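Local coordinates for protein trichothecene 15-O-acetyltransferase TRI3 (Fusarium sporotrichioides, PDB 3FOT) that transfers an acetyl group to the C-15 hydroxyl of trichothecene intermediates such as 15-deacetylcalonectrin during mycotoxin biosynthesis, at residues V40-R48 against V96-A104; R278-A286 against E500-V511. All coordinates share one frame; numbering follows the deposited sequence.

Contact 1. Residues V40-R48 against V96-A104; sequences VGLEEKNRR and VSWDDEVPA
Trp-98 NE1 donates to the backbone O of Gly-41 at 2.7 Å, in the plane of the indole and nearly straight out from the carbonyl. The bond ties the loop between strands 95-97 and 105-109 to the junction of helices 36-41 and 43-46. Glu-43, at the start of helix 43-46, lies over one face of the indole: its CB sits 3.4 Å from the centroid of the five-membered ring, almost on its normal, a CH-pi contact. With CG anti to the backbone N (chi1 -173°) and the chain extended beyond it, Glu-43 lays its carboxylate flat on the same face, the two planes 4° apart. The opposite face receives CG2 of Val-96, two residues earlier in the same segment. Asn-46 CB meets the ring edge at Trp-98 CZ2, 3.7 Å away. Arg-47 passes near CZ3 with its guanidinium turned 45° to the indole, and its NE forms a salt bridge to Glu-43 OE2 at 2.9 Å, using the anti lone pair. Leu-42 CD2 presses on Val-102 CG1 at a tight 3.3 Å, and both side chains also rest on helix 406-423, which carries His-414. Waters bridge Glu-43 N to Val-102 O and Glu-43 OE1 to Asp-99 O. Both Glu-43 carboxylate oxygens are thus engaged, one by arginine and one by water, which fixes its rotation over the indole and would probably favour its charged form.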
loop_
_atom_site.group_PDB
_atom_site.type_symbol
_atom_site.label_atom_id
_atom_site.label_comp_id
_atom_site.label_asym_id
_atom_site.label_seq_id
_atom_site.Cartn_x
_atom_site.Cartn_y
_atom_site.Cartn_z
ATOM N N VAL A 40 9.600 1.273 7.457
ATOM C CA VAL A 40 9.343 -0.103 7.027
ATOM C C VAL A 40 10.616 -0.940 6.913
ATOM O O VAL A 40 10.549 -2.176 6.962
ATOM C CB VAL A 40 8.497 -0.173 5.712
ATOM C CG1 VAL A 40 7.163 0.610 5.907
ATOM C CG2 VAL A 40 9.260 0.424 4.526
ATOM N N GLY A 41 11.745 -0.255 6.724
ATOM C CA GLY A 41 13.067 -0.873 6.660
ATOM C C GLY A 41 13.745 -1.213 7.984
ATOM O O GLY A 41 14.761 -1.904 7.966
ATOM N N LEU A 42 13.216 -0.758 9.125
ATOM C CA LEU A 42 13.827 -1.105 10.436
ATOM C C LEU A 42 14.176 -2.587 10.477
ATOM O O LEU A 42 13.319 -3.445 10.276
ATOM C CB LEU A 42 12.921 -0.782 11.610
ATOM C CG LEU A 42 12.638 0.686 11.897
ATOM C CD1 LEU A 42 11.556 0.809 12.983
ATOM C CD2 LEU A 42 13.926 1.354 12.345
ATOM N N GLU A 43 15.461 -2.874 10.688
ATOM C CA GLU A 43 15.942 -4.251 10.549
ATOM C C GLU A 43 15.107 -5.277 11.314
ATOM O O GLU A 43 14.705 -6.297 10.745
ATOM C CB GLU A 43 17.432 -4.345 10.893
ATOM C CG GLU A 43 17.991 -5.724 10.598
ATOM C CD GLU A 43 19.472 -5.811 10.763
ATOM O OE1 GLU A 43 20.115 -4.814 11.180
ATOM O OE2 GLU A 43 19.977 -6.900 10.482
ATOM N N GLU A 44 14.828 -5.005 12.589
ATOM C CA GLU A 44 14.088 -5.951 13.438
ATOM C C GLU A 44 12.631 -6.207 12.989
ATOM O O GLU A 44 12.029 -7.211 13.385
ATOM C CB GLU A 44 14.133 -5.527 14.922
ATOM C CG GLU A 44 13.446 -4.195 15.288
ATOM C CD GLU A 44 14.316 -2.947 15.138
ATOM O OE1 GLU A 44 15.411 -2.992 14.502
ATOM O OE2 GLU A 44 13.860 -1.882 15.633
ATOM N N LYS A 45 12.082 -5.287 12.209
ATOM C CA LYS A 45 10.727 -5.415 11.667
ATOM C C LYS A 45 10.726 -5.954 10.246
ATOM O O LYS A 45 9.937 -6.846 9.915
ATOM C CB LYS A 45 10.020 -4.070 11.733
ATOM C CG LYS A 45 9.955 -3.493 13.129
ATOM C CD LYS A 45 8.800 -2.530 13.177
ATOM C CE LYS A 45 8.921 -1.535 14.305
ATOM N NZ LYS A 45 8.749 -2.199 15.612
ATOM N N ASN A 46 11.609 -5.420 9.408
ATOM C CA ASN A 46 11.742 -5.888 8.034
ATOM C C ASN A 46 12.122 -7.382 7.956
ATOM O O ASN A 46 11.606 -8.117 7.105
ATOM C CB ASN A 46 12.735 -5.006 7.277
ATOM C CG ASN A 46 12.565 -5.105 5.779
ATOM O OD1 ASN A 46 13.178 -5.961 5.149
ATOM N ND2 ASN A 46 11.704 -4.239 5.199
ATOM N N ARG A 47 13.032 -7.827 8.834
ATOM C CA ARG A 47 13.395 -9.257 8.894
ATOM C C ARG A 47 12.227 -10.165 9.271
ATOM O O ARG A 47 12.253 -11.360 8.971
ATOM C CB ARG A 47 14.597 -9.498 9.824
ATOM C CG ARG A 47 15.887 -8.986 9.240
ATOM C CD ARG A 47 17.114 -9.352 10.107
ATOM N NE ARG A 47 18.351 -9.014 9.406
ATOM C CZ ARG A 47 18.940 -9.768 8.478
ATOM N NH1 ARG A 47 18.410 -10.926 8.091
ATOM N NH2 ARG A 47 20.059 -9.359 7.919
ATOM N N ARG A 48 11.197 -9.593 9.897
ATOM C CA ARG A 48 10.027 -10.348 10.310
ATOM C C ARG A 48 8.832 -10.044 9.411
ATOM O O ARG A 48 7.716 -10.441 9.719
ATOM C CB ARG A 48 9.665 -10.012 11.738
ATOM C CG ARG A 48 10.582 -10.639 12.774
ATOM C CD ARG A 48 10.008 -10.364 14.168
ATOM N NE ARG A 48 10.232 -8.977 14.582
ATOM C CZ ARG A 48 9.461 -8.295 15.431
ATOM N NH1 ARG A 48 8.370 -8.854 15.957
ATOM N NH2 ARG A 48 9.786 -7.042 15.742
ATOM N N VAL A 96 18.037 -5.410 0.258
ATOM C CA VAL A 96 18.202 -4.621 1.451
ATOM C C VAL A 96 19.348 -5.152 2.284
ATOM O O VAL A 96 19.564 -6.373 2.366
ATOM C CB VAL A 96 16.913 -4.609 2.307
ATOM C CG1 VAL A 96 16.545 -5.996 2.812
ATOM C CG2 VAL A 96 17.076 -3.652 3.501
ATOM N N SER A 97 20.067 -4.229 2.909
ATOM C CA SER A 97 21.070 -4.576 3.919
ATOM C C SER A 97 21.062 -3.535 5.015
ATOM O O SER A 97 20.443 -2.466 4.883
ATOM C CB SER A 97 22.481 -4.647 3.312
ATOM O OG SER A 97 22.913 -3.424 2.757
ATOM N N TRP A 98 21.777 -3.837 6.095
ATOM C CA TRP A 98 21.843 -2.903 7.181
ATOM C C TRP A 98 23.262 -2.813 7.696
ATOM O O TRP A 98 24.028 -3.795 7.641
ATOM C CB TRP A 98 20.966 -3.338 8.350
ATOM C CG TRP A 98 19.508 -3.327 8.058
ATOM C CD1 TRP A 98 18.645 -2.281 8.233
ATOM C CD2 TRP A 98 18.739 -4.402 7.499
ATOM N NE1 TRP A 98 17.365 -2.655 7.851
ATOM C CE2 TRP A 98 17.398 -3.943 7.390
ATOM C CE3 TRP A 98 19.043 -5.720 7.107
ATOM C CZ2 TRP A 98 16.364 -4.751 6.899
ATOM C CZ3 TRP A 98 18.006 -6.527 6.609
ATOM C CH2 TRP A 98 16.686 -6.027 6.500
ATOM N N ASP A 99 23.584 -1.648 8.234
ATOM C CA ASP A 99 24.690 -1.579 9.203
ATOM C C ASP A 99 24.122 -1.286 10.581
ATOM O O ASP A 99 23.029 -1.754 10.922
ATOM C CB ASP A 99 25.768 -0.584 8.765
ATOM C CG ASP A 99 25.224 0.795 8.468
ATOM O OD1 ASP A 99 24.159 1.196 9.007
ATOM O OD2 ASP A 99 25.884 1.492 7.700
ATOM N N ASP A 100 24.832 -0.509 11.391
ATOM C CA ASP A 100 24.364 -0.290 12.751
ATOM C C ASP A 100 23.362 0.860 12.869
ATOM O O ASP A 100 22.715 1.025 13.915
ATOM C CB ASP A 100 25.558 -0.135 13.693
ATOM C CG ASP A 100 26.408 -1.402 13.746
ATOM O OD1 ASP A 100 25.851 -2.517 13.900
ATOM O OD2 ASP A 100 27.631 -1.298 13.618
ATOM N N GLU A 101 23.205 1.620 11.790
ATOM C CA GLU A 101 22.257 2.732 11.768
ATOM C C GLU A 101 20.831 2.217 11.629
ATOM O O GLU A 101 20.598 1.076 11.230
ATOM C CB GLU A 101 22.573 3.701 10.643
ATOM C CG GLU A 101 24.009 4.241 10.651
ATOM C CD GLU A 101 24.209 5.381 9.669
ATOM O OE1 GLU A 101 23.198 5.971 9.210
ATOM O OE2 GLU A 101 25.385 5.698 9.366
ATOM N N VAL A 102 19.883 3.065 12.001
ATOM C CA VAL A 102 18.466 2.752 11.834
ATOM C C VAL A 102 18.022 2.591 10.354
ATOM O O VAL A 102 17.363 1.590 10.021
ATOM C CB VAL A 102 17.594 3.800 12.578
ATOM C CG1 VAL A 102 16.157 3.793 12.074
ATOM C CG2 VAL A 102 17.650 3.558 14.096
ATOM N N PRO A 103 18.336 3.578 9.484
ATOM C CA PRO A 103 17.923 3.445 8.084
ATOM C C PRO A 103 18.610 2.316 7.307
ATOM O O PRO A 103 19.842 2.143 7.349
ATOM C CB PRO A 103 18.176 4.839 7.481
ATOM C CG PRO A 103 19.147 5.500 8.432
ATOM C CD PRO A 103 18.969 4.895 9.753
ATOM N N ALA A 104 17.763 1.514 6.666
ATOM C CA ALA A 104 18.191 0.445 5.770
ATOM C C ALA A 104 18.991 0.977 4.592
ATOM O O ALA A 104 18.902 2.156 4.233
ATOM C CB ALA A 104 16.967 -0.275 5.234
HETATM O O HOH W 1 17.494 -0.851 11.137
HETATM O O HOH W 2 20.064 -1.978 11.731
HETATM O O HOH W 3 22.745 -4.914 11.388
#

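Contact 2. Residues R278-A286 against E500-V511. With SO4 (sulfate ion), chain I.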
loop_
_atom_site.group_PDB
_atom_site.type_symbol
_atom_site.label_atom_id
_atom_site.label_comp_id
_atom_site.label_asym_id
_atom_site.label_seq_id
_atom_site.Cartn_x
_atom_site.Cartn_y
_atom_site.Cartn_z
ATOM N N ARG A 278 -3.968 -10.170 10.447
ATOM C CA ARG A 278 -5.200 -10.700 9.912
ATOM C C ARG A 278 -5.954 -9.588 9.229
ATOM O O ARG A 278 -5.630 -8.417 9.400
ATOM C CB ARG A 278 -6.079 -11.311 10.999
ATOM C CG ARG A 278 -5.462 -12.468 11.764
ATOM C CD ARG A 278 -5.139 -13.658 10.874
ATOM N NE ARG A 278 -4.742 -14.821 11.663
ATOM C CZ ARG A 278 -4.435 -16.015 11.152
ATOM N NH1 ARG A 278 -4.464 -16.219 9.844
ATOM N NH2 ARG A 278 -4.100 -17.016 11.958
ATOM N N CYS A 279 -6.955 -9.949 8.448
ATOM C CA CYS A 279 -7.708 -8.984 7.655
ATOM C C CYS A 279 -9.218 -9.261 7.711
ATOM O O CYS A 279 -9.605 -10.410 7.673
ATOM C CB CYS A 279 -7.205 -9.059 6.209
ATOM S SG CYS A 279 -7.761 -7.742 5.138
ATOM N N VAL A 280 -10.046 -8.217 7.763
ATOM C CA VAL A 280 -11.489 -8.356 7.603
ATOM C C VAL A 280 -11.863 -7.420 6.471
ATOM O O VAL A 280 -11.476 -6.256 6.483
ATOM C CB VAL A 280 -12.272 -7.997 8.886
ATOM C CG1 VAL A 280 -13.775 -8.112 8.619
ATOM C CG2 VAL A 280 -11.887 -8.927 10.017
ATOM N N ILE A 281 -12.597 -7.933 5.480
ATOM C CA ILE A 281 -12.911 -7.164 4.268
ATOM C C ILE A 281 -14.424 -6.995 4.104
ATOM O O ILE A 281 -15.189 -7.939 4.306
ATOM C CB ILE A 281 -12.363 -7.897 3.006
ATOM C CG1 ILE A 281 -10.830 -7.934 3.011
ATOM C CG2 ILE A 281 -12.893 -7.242 1.749
ATOM C CD1 ILE A 281 -10.209 -8.817 1.947
ATOM N N HIS A 282 -14.862 -5.796 3.736
ATOM C CA HIS A 282 -16.263 -5.583 3.367
ATOM C C HIS A 282 -16.264 -4.906 2.017
ATOM O O HIS A 282 -15.809 -3.784 1.888
ATOM C CB HIS A 282 -17.008 -4.708 4.369
ATOM C CG HIS A 282 -18.466 -4.599 4.073
ATOM N ND1 HIS A 282 -18.964 -3.760 3.102
ATOM C CD2 HIS A 282 -19.529 -5.273 4.573
ATOM C CE1 HIS A 282 -20.276 -3.912 3.021
ATOM N NE2 HIS A 282 -20.646 -4.814 3.910
ATOM N N LYS A 283 -16.759 -5.622 1.016
ATOM C CA LYS A 283 -16.907 -5.079 -0.311
ATOM C C LYS A 283 -18.300 -4.476 -0.440
ATOM O O LYS A 283 -19.305 -5.190 -0.342
ATOM C CB LYS A 283 -16.721 -6.192 -1.341
ATOM C CG LYS A 283 -15.302 -6.674 -1.481
ATOM N N LEU A 284 -18.355 -3.164 -0.628
ATOM C CA LEU A 284 -19.625 -2.486 -0.900
ATOM C C LEU A 284 -19.990 -2.783 -2.348
ATOM O O LEU A 284 -19.104 -2.855 -3.202
ATOM C CB LEU A 284 -19.477 -0.981 -0.717
ATOM C CG LEU A 284 -19.263 -0.413 0.682
ATOM C CD1 LEU A 284 -18.926 1.072 0.582
ATOM C CD2 LEU A 284 -20.514 -0.621 1.523
ATOM N N SER A 285 -21.278 -2.942 -2.648
ATOM C CA SER A 285 -21.657 -3.214 -4.040
ATOM C C SER A 285 -21.320 -1.985 -4.871
ATOM O O SER A 285 -21.181 -0.900 -4.333
ATOM C CB SER A 285 -23.143 -3.543 -4.160
ATOM O OG SER A 285 -23.910 -2.419 -3.782
ATOM N N ALA A 286 -21.197 -2.129 -6.185
ATOM C CA ALA A 286 -21.066 -0.931 -7.025
ATOM C C ALA A 286 -22.250 0.036 -6.828
ATOM O O ALA A 286 -22.071 1.253 -6.813
ATOM C CB ALA A 286 -20.939 -1.314 -8.514
ATOM N N GLU A 500 -11.461 -11.390 15.901
ATOM C CA GLU A 500 -12.059 -11.143 14.587
ATOM C C GLU A 500 -13.463 -10.557 14.747
ATOM O O GLU A 500 -13.857 -9.656 13.992
ATOM C CB GLU A 500 -12.066 -12.415 13.732
ATOM C CG GLU A 500 -12.462 -12.188 12.270
ATOM C CD GLU A 500 -12.692 -13.475 11.503
ATOM O OE1 GLU A 500 -12.812 -14.560 12.124
ATOM O OE2 GLU A 500 -12.767 -13.396 10.268
ATOM N N ALA A 501 -14.215 -11.065 15.726
ATOM C CA ALA A 501 -15.572 -10.584 15.968
ATOM C C ALA A 501 -15.630 -9.099 16.282
ATOM O O ALA A 501 -16.497 -8.392 15.764
ATOM C CB ALA A 501 -16.232 -11.363 17.083
ATOM N N GLU A 502 -14.733 -8.613 17.135
ATOM C CA GLU A 502 -14.786 -7.174 17.445
ATOM C C GLU A 502 -14.417 -6.280 16.239
ATOM O O GLU A 502 -14.999 -5.197 16.070
ATOM C CB GLU A 502 -14.004 -6.822 18.725
ATOM C CG GLU A 502 -12.518 -6.951 18.620
ATOM C CD GLU A 502 -11.838 -6.712 19.959
ATOM O OE1 GLU A 502 -11.032 -7.561 20.369
ATOM O OE2 GLU A 502 -12.155 -5.682 20.606
ATOM N N VAL A 503 -13.498 -6.755 15.392
ATOM C CA VAL A 503 -13.091 -6.004 14.201
ATOM C C VAL A 503 -14.232 -5.979 13.190
ATOM O O VAL A 503 -14.511 -4.941 12.570
ATOM C CB VAL A 503 -11.833 -6.590 13.519
ATOM C CG1 VAL A 503 -11.463 -5.727 12.318
ATOM C CG2 VAL A 503 -10.656 -6.610 14.496
ATOM N N GLN A 504 -14.865 -7.135 13.014
ATOM C CA GLN A 504 -16.044 -7.249 12.161
ATOM C C GLN A 504 -17.152 -6.311 12.644
ATOM O O GLN A 504 -17.773 -5.646 11.839
ATOM C CB GLN A 504 -16.571 -8.692 12.131
ATOM C CG GLN A 504 -15.679 -9.683 11.407
ATOM C CD GLN A 504 -16.163 -11.127 11.531
ATOM O OE1 GLN A 504 -16.680 -11.545 12.572
ATOM N NE2 GLN A 504 -15.973 -11.903 10.467
ATOM N N LYS A 505 -17.383 -6.272 13.954
ATOM C CA LYS A 505 -18.428 -5.423 14.547
ATOM C C LYS A 505 -18.115 -3.959 14.240
ATOM O O LYS A 505 -18.982 -3.192 13.803
ATOM C CB LYS A 505 -18.516 -5.658 16.065
ATOM C CG LYS A 505 -19.575 -4.805 16.756
ATOM N N TYR A 506 -16.857 -3.593 14.437
ATOM C CA TYR A 506 -16.407 -2.230 14.160
ATOM C C TYR A 506 -16.523 -1.915 12.661
ATOM O O TYR A 506 -17.050 -0.881 12.285
ATOM C CB TYR A 506 -14.976 -2.023 14.671
ATOM C CG TYR A 506 -14.503 -0.577 14.580
ATOM C CD1 TYR A 506 -15.082 0.411 15.374
ATOM C CD2 TYR A 506 -13.474 -0.208 13.710
ATOM C CE1 TYR A 506 -14.660 1.743 15.303
ATOM C CE2 TYR A 506 -13.044 1.116 13.624
ATOM C CZ TYR A 506 -13.655 2.088 14.422
ATOM O OH TYR A 506 -13.264 3.398 14.357
ATOM N N LEU A 507 -16.042 -2.814 11.797
ATOM C CA LEU A 507 -16.148 -2.587 10.339
ATOM C C LEU A 507 -17.605 -2.374 9.907
ATOM O O LEU A 507 -17.924 -1.461 9.121
ATOM C CB LEU A 507 -15.542 -3.779 9.576
ATOM C CG LEU A 507 -15.549 -3.647 8.041
ATOM C CD1 LEU A 507 -14.947 -2.299 7.536
ATOM C CD2 LEU A 507 -14.810 -4.852 7.441
ATOM N N GLN A 508 -18.492 -3.209 10.425
ATOM C CA GLN A 508 -19.916 -3.107 10.071
ATOM C C GLN A 508 -20.519 -1.767 10.527
ATOM O O GLN A 508 -21.387 -1.181 9.845
ATOM C CB GLN A 508 -20.708 -4.280 10.662
ATOM C CG GLN A 508 -20.426 -5.628 9.939
ATOM C CD GLN A 508 -20.500 -5.486 8.402
ATOM O OE1 GLN A 508 -19.483 -5.618 7.694
ATOM N NE2 GLN A 508 -21.691 -5.167 7.891
ATOM N N SER A 509 -20.060 -1.286 11.675
ATOM C CA SER A 509 -20.497 0.015 12.189
ATOM C C SER A 509 -20.088 1.146 11.244
ATOM O O SER A 509 -20.884 2.057 10.944
ATOM C CB SER A 509 -19.910 0.256 13.595
ATOM O OG SER A 509 -20.373 1.517 14.114
ATOM N N ILE A 510 -18.830 1.106 10.799
ATOM C CA ILE A 510 -18.323 2.087 9.862
ATOM C C ILE A 510 -19.158 2.046 8.599
ATOM O O ILE A 510 -19.604 3.082 8.126
ATOM C CB ILE A 510 -16.857 1.791 9.467
ATOM C CG1 ILE A 510 -15.926 1.936 10.677
ATOM C CG2 ILE A 510 -16.419 2.678 8.307
ATOM C CD1 ILE A 510 -14.594 1.179 10.464
ATOM N N VAL A 511 -19.368 0.842 8.073
ATOM C CA VAL A 511 -20.152 0.677 6.826
ATOM C C VAL A 511 -21.579 1.224 6.978
ATOM O O VAL A 511 -22.089 1.923 6.086
ATOM C CB VAL A 511 -20.167 -0.806 6.360
ATOM C CG1 VAL A 511 -21.158 -1.008 5.216
ATOM C CG2 VAL A 511 -18.765 -1.247 5.908
HETATM S S SO4 I . -10.380 -14.736 17.477
HETATM O O1 SO4 I . -11.758 -14.918 17.927
HETATM O O2 SO4 I . -9.846 -16.008 16.975
HETATM O O3 SO4 I . -10.359 -13.760 16.393
HETATM O O4 SO4 I . -9.603 -14.263 18.624
HETATM O O HOH W 4 -23.520 -5.842 5.541
#
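Val-280 points at the helix and divides its methyls: CG1, anti to the backbone N (chi1 178°), reaches Leu-507 CD2 at 3.6 Å and also rests on the CG of Gln-504, while CG2 meets Val-503 CG1 at 4.0 Å and the CG of Glu-500. Such apolar packing carries most of the contact between strand 278-283 and helix 500-511, whose axes approach to 9.0 Å and run in roughly the same direction, 30° apart. Leu-507 CD2 reaches on to the CB of His-282, so one methyl packs against both inward-facing residues of the strand. Beyond the strand end, Leu-284 CD2 touches Val-511 CG1 at 3.8 Å.

The imidazole of His-282 adds a CH-pi contact. Val-511 CG2 lies over one ring face, 4.0 Å from the centroid and offset toward the rim, and the buried ND1 on this ring has no polar partner in the model. Gln-508, bent at chi2, brings OE1 close to a ring carbon, 3.1 Å from His-282 CD2, with amide and ring planes 43° apart.

Polar interactions are sparse. A water links Gln-508 and His-282 through weak bonds. At the helix start the backbone N of Glu-500 donates to O3 of a sulfate ion, probably from the crystallisation liquor, at 2.7 Å.

Strand 277-283 is an outermost strand of a four-stranded mixed sheet and pairs with strand 486-494, the strand just before this helix. The arrangement is a helix laid on a sheet face, an alpha/beta layer of the kind that builds BAHD acyltransferases.

In the fold
Both contacts are partly buried and equally far from the centre of the chain, yet they share no helix or strand: their centres lie 33 Å apart and contact 1 closes in sequence before contact 2 opens. Contact 1 fastens a loop to a helix junction through one direct hydrogen bond, bridging waters and an aromatic face. Contact 2 joins regular elements from distant parts of the sequence and relies on aliphatic packing between a sheet and its helix. Their relation to the substrate site differs too. Val-102 of contact 1 lies about 10 Å, side chain to side chain, from the substrate-binding His-414, whereas contact 2 is structural packing away from the annotated site.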